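Local coordinates for UTP--glucose-1-phosphate uridylyltransferase (Acinetobacter baumannii, PDB 6IKZ) that catalyses the transfer of the uridylyl group from UTP to alpha-D-glucose 1-phosphate, giving UDP-alpha-D-glucose and diphosphate, at the interface of chains A and B. Sequence-based numbering; all coordinates share one arbitrary frame. Chains: chain A/B, UTP--glucose-1-phosphate uridylyltransferase.

Contact 1: the interface of chains A and B. Residues chain A 27, 34, 61, 64-65; chain B 18, 22-23.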
loop_
_atom_site.group_PDB
_atom_site.type_symbol
_atom_site.label_atom_id
_atom_site.label_comp_id
_atom_site.label_asym_id
_atom_site.label_seq_id
_atom_site.Cartn_x
_atom_site.Cartn_y
_atom_site.Cartn_z
ATOM N N MET A 27 -12.270 8.691 2.359
ATOM C CA MET A 27 -12.155 7.821 3.552
ATOM C C MET A 27 -12.168 8.681 4.812
ATOM O O MET A 27 -11.932 8.153 5.878
ATOM C CB MET A 27 -10.886 6.964 3.504
ATOM C CG MET A 27 -10.916 5.929 2.375
ATOM S SD MET A 27 -12.314 4.819 2.564
ATOM C CE MET A 27 -11.693 3.825 3.913
ATOM N N PRO A 34 -16.205 6.157 6.847
ATOM C CA PRO A 34 -15.793 7.011 5.740
ATOM C C PRO A 34 -16.990 7.500 4.904
ATOM O O PRO A 34 -17.975 6.778 4.761
ATOM C CB PRO A 34 -14.859 6.088 4.932
ATOM C CG PRO A 34 -15.392 4.740 5.213
ATOM C CD PRO A 34 -15.676 4.799 6.706
ATOM N N SER A 61 -7.233 1.999 -0.054
ATOM C CA SER A 61 -7.999 1.957 1.202
ATOM C C SER A 61 -9.492 2.018 0.873
ATOM O O SER A 61 -10.263 1.360 1.579
ATOM C CB SER A 61 -7.519 3.007 2.172
ATOM O OG SER A 61 -8.034 4.299 1.907
ATOM N N ASN A 64 -10.261 -1.608 -0.192
ATOM C CA ASN A 64 -10.098 -2.503 0.979
ATOM C C ASN A 64 -11.358 -2.399 1.869
ATOM O O ASN A 64 -11.684 -3.363 2.587
ATOM C CB ASN A 64 -8.787 -2.202 1.720
ATOM C CG ASN A 64 -7.542 -2.545 0.912
ATOM O OD1 ASN A 64 -7.639 -3.214 -0.118
ATOM N ND2 ASN A 64 -6.370 -2.092 1.357
ATOM N N TYR A 65 -12.064 -1.282 1.810
ATOM C CA TYR A 65 -13.193 -0.988 2.707
ATOM C C TYR A 65 -14.355 -1.957 2.411
ATOM O O TYR A 65 -14.982 -2.466 3.396
ATOM C CB TYR A 65 -13.544 0.502 2.631
ATOM C CG TYR A 65 -14.571 0.849 3.669
ATOM C CD1 TYR A 65 -14.210 0.949 4.994
ATOM C CD2 TYR A 65 -15.913 0.937 3.342
ATOM C CE1 TYR A 65 -15.160 1.190 5.972
ATOM C CE2 TYR A 65 -16.868 1.182 4.308
ATOM C CZ TYR A 65 -16.487 1.333 5.621
ATOM O OH TYR A 65 -17.422 1.531 6.584
ATOM N N PRO B 18 -16.722 1.025 11.957
ATOM C CA PRO B 18 -15.822 0.734 10.842
ATOM C C PRO B 18 -14.892 1.862 10.359
ATOM O O PRO B 18 -14.269 1.712 9.324
ATOM C CB PRO B 18 -16.823 0.414 9.715
ATOM C CG PRO B 18 -18.027 1.270 10.020
ATOM C CD PRO B 18 -18.113 1.236 11.524
ATOM N N SER B 22 -10.240 0.323 7.064
ATOM C CA SER B 22 -9.249 0.348 5.951
ATOM C C SER B 22 -8.187 1.430 6.128
ATOM O O SER B 22 -7.342 1.546 5.227
ATOM C CB SER B 22 -9.933 0.540 4.643
ATOM O OG SER B 22 -10.682 -0.627 4.368
ATOM N N ILE B 23 -8.249 2.187 7.219
ATOM C CA ILE B 23 -7.218 3.196 7.599
ATOM C C ILE B 23 -6.878 3.041 9.073
ATOM O O ILE B 23 -7.709 2.623 9.880
ATOM C CB ILE B 23 -7.699 4.634 7.316
ATOM C CG1 ILE B 23 -8.791 5.049 8.307
ATOM C CG2 ILE B 23 -8.102 4.770 5.848
ATOM C CD1 ILE B 23 -9.518 6.281 7.913
#
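The thioether methyl of A:Met27 and the side chains of B:Ser22 and B:Ile23 form the small apolar centre of this patch. CE of A:Met27 lies 3.8 Å from CB of B:Ser22 and also approaches the CG2 methyl of B:Ile23. A methionine suits the place because its chain is flexible: with bends at chi2 (-59°) and chi3 it curls its methyl toward the partner loop. A:Met27 and B:Ile23 run antiparallel, side by side, and the other arm of the isoleucine ends with CD1 3.7 Å from the backbone O of A:Met27. A little further out, CB of B:Ser22 rests 3.2 Å from the carbonyl O of A:Ser61, in helix 60-65. The short side chain of serine lets the loop come right up to the helix backbone. Its hydroxyl OG stands 3.0 Å from the backbone N of A:Tyr65, but that N-H is turned into its own helix, which makes this a close contact only. At the edge of the patch, A:Pro34 of the same chain backs the A:Tyr65 ring, its CG 3.6 Å above one face and off centre. The carbonyl O of B:Pro18 meets the same ring edge-on, 3.5 Å from CE1, while the phenol OH touches CB of that proline at 3.4 Å. The patch brings the nucleotidyltransferase signature loop of one subunit against the other, and so may steady that loop beside its active site.

Contact 2: the interface of chains A and B. Residues chain A 32-33, 278; chain B 16-19, 261.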
loop_
_atom_site.group_PDB
_atom_site.type_symbol
_atom_site.label_atom_id
_atom_site.label_comp_id
_atom_site.label_asym_id
_atom_site.label_seq_id
_atom_site.Cartn_x
_atom_site.Cartn_y
_atom_site.Cartn_z
ATOM N N ASP A 32 -18.612 8.077 12.177
ATOM C CA ASP A 32 -18.076 6.745 12.558
ATOM C C ASP A 32 -17.727 5.887 11.330
ATOM O O ASP A 32 -17.269 4.752 11.541
ATOM C CB ASP A 32 -19.091 6.034 13.452
ATOM C CG ASP A 32 -20.436 5.723 12.808
ATOM O OD1 ASP A 32 -20.634 6.059 11.619
ATOM O OD2 ASP A 32 -21.275 5.120 13.501
ATOM N N ARG A 33 -17.937 6.379 10.107
ATOM C CA ARG A 33 -17.540 5.659 8.868
ATOM C C ARG A 33 -16.992 6.623 7.829
ATOM O O ARG A 33 -17.313 7.796 7.837
ATOM C CB ARG A 33 -18.749 4.951 8.254
ATOM C CG ARG A 33 -19.961 5.850 8.063
ATOM C CD ARG A 33 -21.104 5.469 8.989
ATOM N NE ARG A 33 -21.660 4.194 8.576
ATOM C CZ ARG A 33 -21.887 3.151 9.363
ATOM N NH1 ARG A 33 -22.343 2.043 8.815
ATOM N NH2 ARG A 33 -21.663 3.201 10.669
ATOM N N LEU A 278 -25.869 6.990 18.415
ATOM C CA LEU A 278 -25.115 8.087 19.079
ATOM C C LEU A 278 -25.912 9.379 19.056
ATOM O O LEU A 278 -25.558 10.264 19.828
ATOM C CB LEU A 278 -23.805 8.302 18.330
ATOM C CG LEU A 278 -22.997 7.037 18.102
ATOM C CD1 LEU A 278 -22.017 7.237 16.955
ATOM C CD2 LEU A 278 -22.302 6.632 19.400
ATOM N N PHE B 16 -12.975 1.722 17.392
ATOM C CA PHE B 16 -13.414 2.757 16.414
ATOM C C PHE B 16 -13.507 2.137 15.016
ATOM O O PHE B 16 -12.680 2.389 14.132
ATOM C CB PHE B 16 -12.608 4.064 16.513
ATOM C CG PHE B 16 -13.406 5.260 16.033
ATOM C CD1 PHE B 16 -14.745 5.404 16.381
ATOM C CD2 PHE B 16 -12.855 6.202 15.181
ATOM C CE1 PHE B 16 -15.505 6.459 15.900
ATOM C CE2 PHE B 16 -13.616 7.257 14.704
ATOM C CZ PHE B 16 -14.935 7.386 15.064
ATOM N N LEU B 17 -14.588 1.384 14.845
ATOM C CA LEU B 17 -14.934 0.568 13.661
ATOM C C LEU B 17 -16.344 0.979 13.257
ATOM O O LEU B 17 -17.149 1.283 14.125
ATOM C CB LEU B 17 -14.855 -0.895 14.104
ATOM C CG LEU B 17 -14.139 -1.884 13.186
ATOM C CD1 LEU B 17 -12.803 -1.372 12.684
ATOM C CD2 LEU B 17 -13.931 -3.197 13.899
ATOM N N PRO B 18 -16.722 1.025 11.957
ATOM C CA PRO B 18 -15.822 0.734 10.842
ATOM C C PRO B 18 -14.892 1.862 10.359
ATOM O O PRO B 18 -14.269 1.712 9.324
ATOM C CB PRO B 18 -16.823 0.414 9.715
ATOM C CG PRO B 18 -18.027 1.270 10.020
ATOM C CD PRO B 18 -18.113 1.236 11.524
ATOM N N ALA B 19 -14.816 2.970 11.083
ATOM C CA ALA B 19 -13.982 4.142 10.716
ATOM C C ALA B 19 -12.556 3.677 10.376
ATOM O O ALA B 19 -11.969 4.154 9.380
ATOM C CB ALA B 19 -13.986 5.153 11.845
ATOM N N LYS B 261 -16.288 6.040 20.263
ATOM C CA LYS B 261 -17.060 6.819 19.257
ATOM C C LYS B 261 -17.476 8.158 19.877
ATOM O O LYS B 261 -17.433 9.158 19.147
ATOM C CB LYS B 261 -18.252 6.014 18.728
ATOM C CG LYS B 261 -17.886 4.735 17.990
ATOM C CD LYS B 261 -18.911 4.311 16.968
ATOM C CE LYS B 261 -18.532 3.029 16.253
ATOM N NZ LYS B 261 -19.650 2.494 15.431
#
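The signature loop of the nucleotidyltransferase family, which also supplies UTP-binding residues, carries B:Phe16 to B:Ala19 here and meets the turn of chain A at A:Asp32 and A:Arg33. The proline ring of B:Pro18, fixed after a cis peptide bond, turns its CD toward the backbone O of A:Asp32, 3.6 Å away. B:Ala19 offers a methyl small enough to pack against that same oxygen, with CB at 3.3 Å; the neighbouring N-H of the alanine points in another direction. The carboxylate of A:Asp32 is shared between two cations. B:Lys261 forms a loose salt bridge across the interface, NZ to OD2 at 3.6 Å; its outer chain, stretched almost straight (chi3 -180°), carries the ammonium to the carboxylate and lays CD against CB of the aspartate. Within chain A, NH2 of A:Arg33 donates to OD1 at 3.2 Å; the bond is nearly straight (169°) and lies in the guanidinium plane, but reaches OD1 from above the carboxylate plane, 49° out of it. Held in this way, the guanidinium lays one face over CG of B:Pro18. B:Phe16 reaches A:Asp32 with the CZ corner of its ring, 4.1 Å from CA, while the methyl of B:Ala19 sits over one face of that ring. CD2 of A:Leu278 borders the lysine at CB, 4.2 Å away. B:Lys261 begins helix 261-272, A:Arg33 begins strand 33-34, and A:Leu278 directly precedes helix 279-287, so loops and element ends build the patch.

Contact 3: the interface of chains A and B. Residues chain A 29, 31-32, 264; chain B 16, 28-29, 264.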
loop_
_atom_site.group_PDB
_atom_site.type_symbol
_atom_site.label_atom_id
_atom_site.label_comp_id
_atom_site.label_asym_id
_atom_site.label_seq_id
_atom_site.Cartn_x
_atom_site.Cartn_y
_atom_site.Cartn_z
ATOM N N THR A 29 -13.607 10.344 8.030
ATOM C CA THR A 29 -14.605 9.883 9.023
ATOM C C THR A 29 -15.727 10.929 9.050
ATOM O O THR A 29 -15.454 12.071 9.382
ATOM C CB THR A 29 -13.957 9.581 10.385
ATOM O OG1 THR A 29 -12.627 9.103 10.142
ATOM N N VAL A 31 -18.670 11.025 11.300
ATOM C CA VAL A 31 -19.234 10.425 12.552
ATOM C C VAL A 31 -18.440 9.162 12.920
ATOM O O VAL A 31 -17.698 9.179 13.923
ATOM C CB VAL A 31 -20.740 10.111 12.449
ATOM C CG1 VAL A 31 -21.365 9.921 13.819
ATOM C CG2 VAL A 31 -21.516 11.173 11.702
ATOM N N ASP A 32 -18.612 8.077 12.177
ATOM C CA ASP A 32 -18.076 6.745 12.558
ATOM C C ASP A 32 -17.727 5.887 11.330
ATOM O O ASP A 32 -17.269 4.752 11.541
ATOM C CB ASP A 32 -19.091 6.034 13.452
ATOM C CG ASP A 32 -20.436 5.723 12.808
ATOM O OD1 ASP A 32 -20.634 6.059 11.619
ATOM O OD2 ASP A 32 -21.275 5.120 13.501
ATOM N N TYR A 264 -17.959 19.450 5.246
ATOM C CA TYR A 264 -17.650 18.279 6.111
ATOM C C TYR A 264 -18.228 18.464 7.531
ATOM O O TYR A 264 -18.941 17.581 8.008
ATOM C CB TYR A 264 -16.143 18.048 6.112
ATOM C CG TYR A 264 -15.650 17.063 7.134
ATOM C CD1 TYR A 264 -15.731 15.693 6.923
ATOM C CD2 TYR A 264 -15.064 17.510 8.300
ATOM C CE1 TYR A 264 -15.285 14.786 7.872
ATOM C CE2 TYR A 264 -14.577 16.615 9.236
ATOM C CZ TYR A 264 -14.707 15.252 9.036
ATOM O OH TYR A 264 -14.229 14.414 10.001
ATOM N N PHE B 16 -12.975 1.722 17.392
ATOM C CA PHE B 16 -13.414 2.757 16.414
ATOM C C PHE B 16 -13.507 2.137 15.016
ATOM O O PHE B 16 -12.680 2.389 14.132
ATOM C CB PHE B 16 -12.608 4.064 16.513
ATOM C CG PHE B 16 -13.406 5.260 16.033
ATOM C CD1 PHE B 16 -14.745 5.404 16.381
ATOM C CD2 PHE B 16 -12.855 6.202 15.181
ATOM C CE1 PHE B 16 -15.505 6.459 15.900
ATOM C CE2 PHE B 16 -13.616 7.257 14.704
ATOM C CZ PHE B 16 -14.935 7.386 15.064
ATOM N N VAL B 28 -7.659 8.839 11.508
ATOM C CA VAL B 28 -9.074 9.301 11.541
ATOM C C VAL B 28 -9.051 10.812 11.737
ATOM O O VAL B 28 -8.178 11.298 12.493
ATOM C CB VAL B 28 -9.853 8.571 12.649
ATOM C CG1 VAL B 28 -10.864 9.451 13.366
ATOM C CG2 VAL B 28 -10.514 7.319 12.091
ATOM N N THR B 29 -9.980 11.520 11.088
ATOM C CA THR B 29 -9.885 12.976 10.884
ATOM C C THR B 29 -10.621 13.619 12.054
ATOM O O THR B 29 -11.748 13.237 12.309
ATOM C CB THR B 29 -10.236 13.370 9.437
ATOM O OG1 THR B 29 -11.598 13.108 9.141
ATOM C CG2 THR B 29 -9.394 12.627 8.416
ATOM N N TYR B 264 -14.408 10.584 20.530
ATOM C CA TYR B 264 -13.958 11.161 19.232
ATOM C C TYR B 264 -14.938 12.281 18.840
ATOM O O TYR B 264 -14.498 13.398 18.496
ATOM C CB TYR B 264 -13.735 10.078 18.168
ATOM C CG TYR B 264 -13.854 10.572 16.750
ATOM C CD1 TYR B 264 -15.096 10.701 16.166
ATOM C CD2 TYR B 264 -12.748 10.956 16.005
ATOM C CE1 TYR B 264 -15.243 11.179 14.876
ATOM C CE2 TYR B 264 -12.881 11.460 14.713
ATOM C CZ TYR B 264 -14.138 11.560 14.133
ATOM O OH TYR B 264 -14.355 12.058 12.864
#
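Two copies of one protein meet here across a two-fold interface, and a threonine-tyrosine hydroxyl bond and aromatic contacts to a backbone oxygen join the subunits; the deposited assembly holds four copies, and the structure alone does not show which pairing persists in solution. The hydroxyl OG1 of B:Thr29 donates to the phenol OH of A:Tyr264 at 3.1 Å. That phenol donates to the carbonyl O of A:Thr29 at 2.7 Å, so it accepts from the partner while donating its O-H to the backbone of its own chain. Tyrosine suits the position: with CG anti to the backbone N (chi1 169°) it carries a hydroxyl far from helix 261-274. In the other copy, OH of B:Tyr264 reaches the O of B:Thr29 at 2.9 Å, nearly in line with the carbonyl (174°). A:Thr29, whose modelled side chain is incomplete, sets OG1 beside the CG2 methyl of B:Val28, 3.4 Å away. Around the carbonyl O of A:Val31, two aromatic rims converge. B:Phe16 meets this oxygen with its edge, in the ring plane, where polarised C-H groups suit an oxygen. The phenyl also reaches over the ring of B:Tyr264, its CZ 3.5 Å above one face toward the rim. From that tyrosine, CE1 comes to 3.3 Å from the O of A:Val31.

Contact 4: the interface of chains A and B. Residues chain A 17-19; chain B 32-33, 37, 65, 87.
The signature loop of chain A, at A:Leu17 to A:Ala19, packs against a surface of chain B formed by the loop at B:Asp32 and B:Arg33 and by helices 60-65 and 82-89, with helix 35-44 behind. A:Pro18 is the wedge: a compact, rigid ring following a cis peptide bond. Bends at chi2 and chi3 (-136°, -44°) fold the guanidinium of B:Arg33 back over this ring, NH1 3.7 Å from CG, which lies above one face and off centre. CB and CG both touch the phenol OH of B:Tyr65, each at 3.5 Å, while CD faces the poorly ordered B:Glu87. The proline's carbonyl O meets the tyrosine ring at its edge, in plane. Second-shell bonds hold the two flat groups that receive it. B:Glu37 takes NE of B:Arg33 on OE2 at 2.8 Å and the phenol OH of B:Tyr65 on OE1 at 2.5 Å. NH2 of the arginine is tied to OD1 of B:Asp32 at 3.1 Å, limiting rotation. Arginine suits this spot because its flat group can bond at the edge and pack with the face. Across the interface, N of A:Ala19 gives a weak, bent hydrogen bond (124°) to O of B:Asp32. The site docks one subunit's nucleotide-binding loop on its neighbour, and may couple assembly to active-site shape.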
loop_
_atom_site.group_PDB
_atom_site.type_symbol
_atom_site.label_atom_id
_atom_site.label_comp_id
_atom_site.label_asym_id
_atom_site.label_seq_id
_atom_site.Cartn_x
_atom_site.Cartn_y
_atom_site.Cartn_z
ATOM N N LEU A 17 -7.118 19.268 2.655
ATOM C CA LEU A 17 -5.774 18.996 3.237
ATOM C C LEU A 17 -5.719 19.632 4.625
ATOM O O LEU A 17 -6.434 20.596 4.889
ATOM C CB LEU A 17 -4.725 19.635 2.328
ATOM C CG LEU A 17 -3.961 18.740 1.359
ATOM C CD1 LEU A 17 -4.721 17.531 0.940
ATOM C CD2 LEU A 17 -3.564 19.517 0.128
ATOM N N PRO A 18 -4.869 19.160 5.568
ATOM C CA PRO A 18 -4.002 17.987 5.372
ATOM C C PRO A 18 -4.670 16.620 5.652
ATOM O O PRO A 18 -4.017 15.569 5.514
ATOM C CB PRO A 18 -2.870 18.238 6.400
ATOM C CG PRO A 18 -3.570 18.981 7.530
ATOM C CD PRO A 18 -4.672 19.798 6.878
ATOM N N ALA A 19 -5.945 16.650 6.053
ATOM C CA ALA A 19 -6.777 15.462 6.334
ATOM C C ALA A 19 -6.576 14.398 5.252
ATOM O O ALA A 19 -6.596 13.214 5.610
ATOM C CB ALA A 19 -8.228 15.877 6.440
ATOM N N ASP B 32 -9.902 18.575 10.618
ATOM C CA ASP B 32 -9.296 18.741 9.265
ATOM C C ASP B 32 -7.935 18.053 9.151
ATOM O O ASP B 32 -7.181 18.364 8.225
ATOM C CB ASP B 32 -9.143 20.224 8.939
ATOM C CG ASP B 32 -8.288 20.995 9.933
ATOM O OD1 ASP B 32 -7.898 20.410 10.967
ATOM O OD2 ASP B 32 -8.029 22.184 9.677
ATOM N N ARG B 33 -7.612 17.157 10.066
ATOM C CA ARG B 33 -6.270 16.542 10.134
ATOM C C ARG B 33 -6.407 15.261 10.947
ATOM O O ARG B 33 -7.345 15.103 11.737
ATOM C CB ARG B 33 -5.240 17.539 10.697
ATOM C CG ARG B 33 -5.489 17.995 12.130
ATOM C CD ARG B 33 -5.315 19.491 12.361
ATOM N NE ARG B 33 -4.118 19.972 11.687
ATOM C CZ ARG B 33 -4.052 21.000 10.852
ATOM N NH1 ARG B 33 -2.890 21.294 10.293
ATOM N NH2 ARG B 33 -5.121 21.726 10.573
ATOM N N GLU B 37 -1.717 13.771 14.506
ATOM C CA GLU B 37 -0.997 15.062 14.399
ATOM C C GLU B 37 -1.083 15.770 15.750
ATOM O O GLU B 37 -0.055 16.345 16.177
ATOM C CB GLU B 37 -1.505 15.971 13.284
ATOM C CG GLU B 37 -0.579 17.158 13.057
ATOM C CD GLU B 37 -1.029 18.185 12.034
ATOM O OE1 GLU B 37 -0.900 17.915 10.815
ATOM O OE2 GLU B 37 -1.482 19.268 12.456
ATOM N N TYR B 65 2.380 10.491 6.227
ATOM C CA TYR B 65 1.837 11.791 6.689
ATOM C C TYR B 65 2.992 12.695 7.148
ATOM O O TYR B 65 2.910 13.883 6.966
ATOM C CB TYR B 65 0.864 11.564 7.852
ATOM C CG TYR B 65 0.147 12.814 8.252
ATOM C CD1 TYR B 65 -0.873 13.287 7.471
ATOM C CD2 TYR B 65 0.527 13.555 9.346
ATOM C CE1 TYR B 65 -1.536 14.462 7.766
ATOM C CE2 TYR B 65 -0.135 14.732 9.673
ATOM C CZ TYR B 65 -1.176 15.190 8.878
ATOM O OH TYR B 65 -1.865 16.350 9.119
ATOM N N GLU B 87 0.678 23.605 4.570
ATOM C CA GLU B 87 -0.037 22.689 5.493
ATOM C C GLU B 87 0.435 21.226 5.326
ATOM O O GLU B 87 0.212 20.459 6.281
ATOM C CB GLU B 87 -1.549 22.866 5.295
ATOM C CG GLU B 87 -2.362 22.703 6.574
ATOM C CD GLU B 87 -3.506 23.690 6.784
ATOM O OE1 GLU B 87 -4.247 23.986 5.812
ATOM O OE2 GLU B 87 -3.665 24.159 7.930
#

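Measured between the centres of their C-alpha atoms, contacts 2 and 3 are nearly continuous, about 6 Å apart, and they share A:Asp32 and B:Phe16. On the same measure contact 1 lies about 11 Å from each and is joined to contact 2 through B:Pro18, while contact 4 is about 13 Å from contact 3, 17 Å from contact 1 and 19 Å from contact 2. With the chains exchanged, it repeats much of what contacts 1 and 2 do, so the two proline wedges flank the tyrosine and threonine pairs of contact 3. The two-fold interface therefore engages both signature loops, and may link the two active sites to the pairing of the subunits.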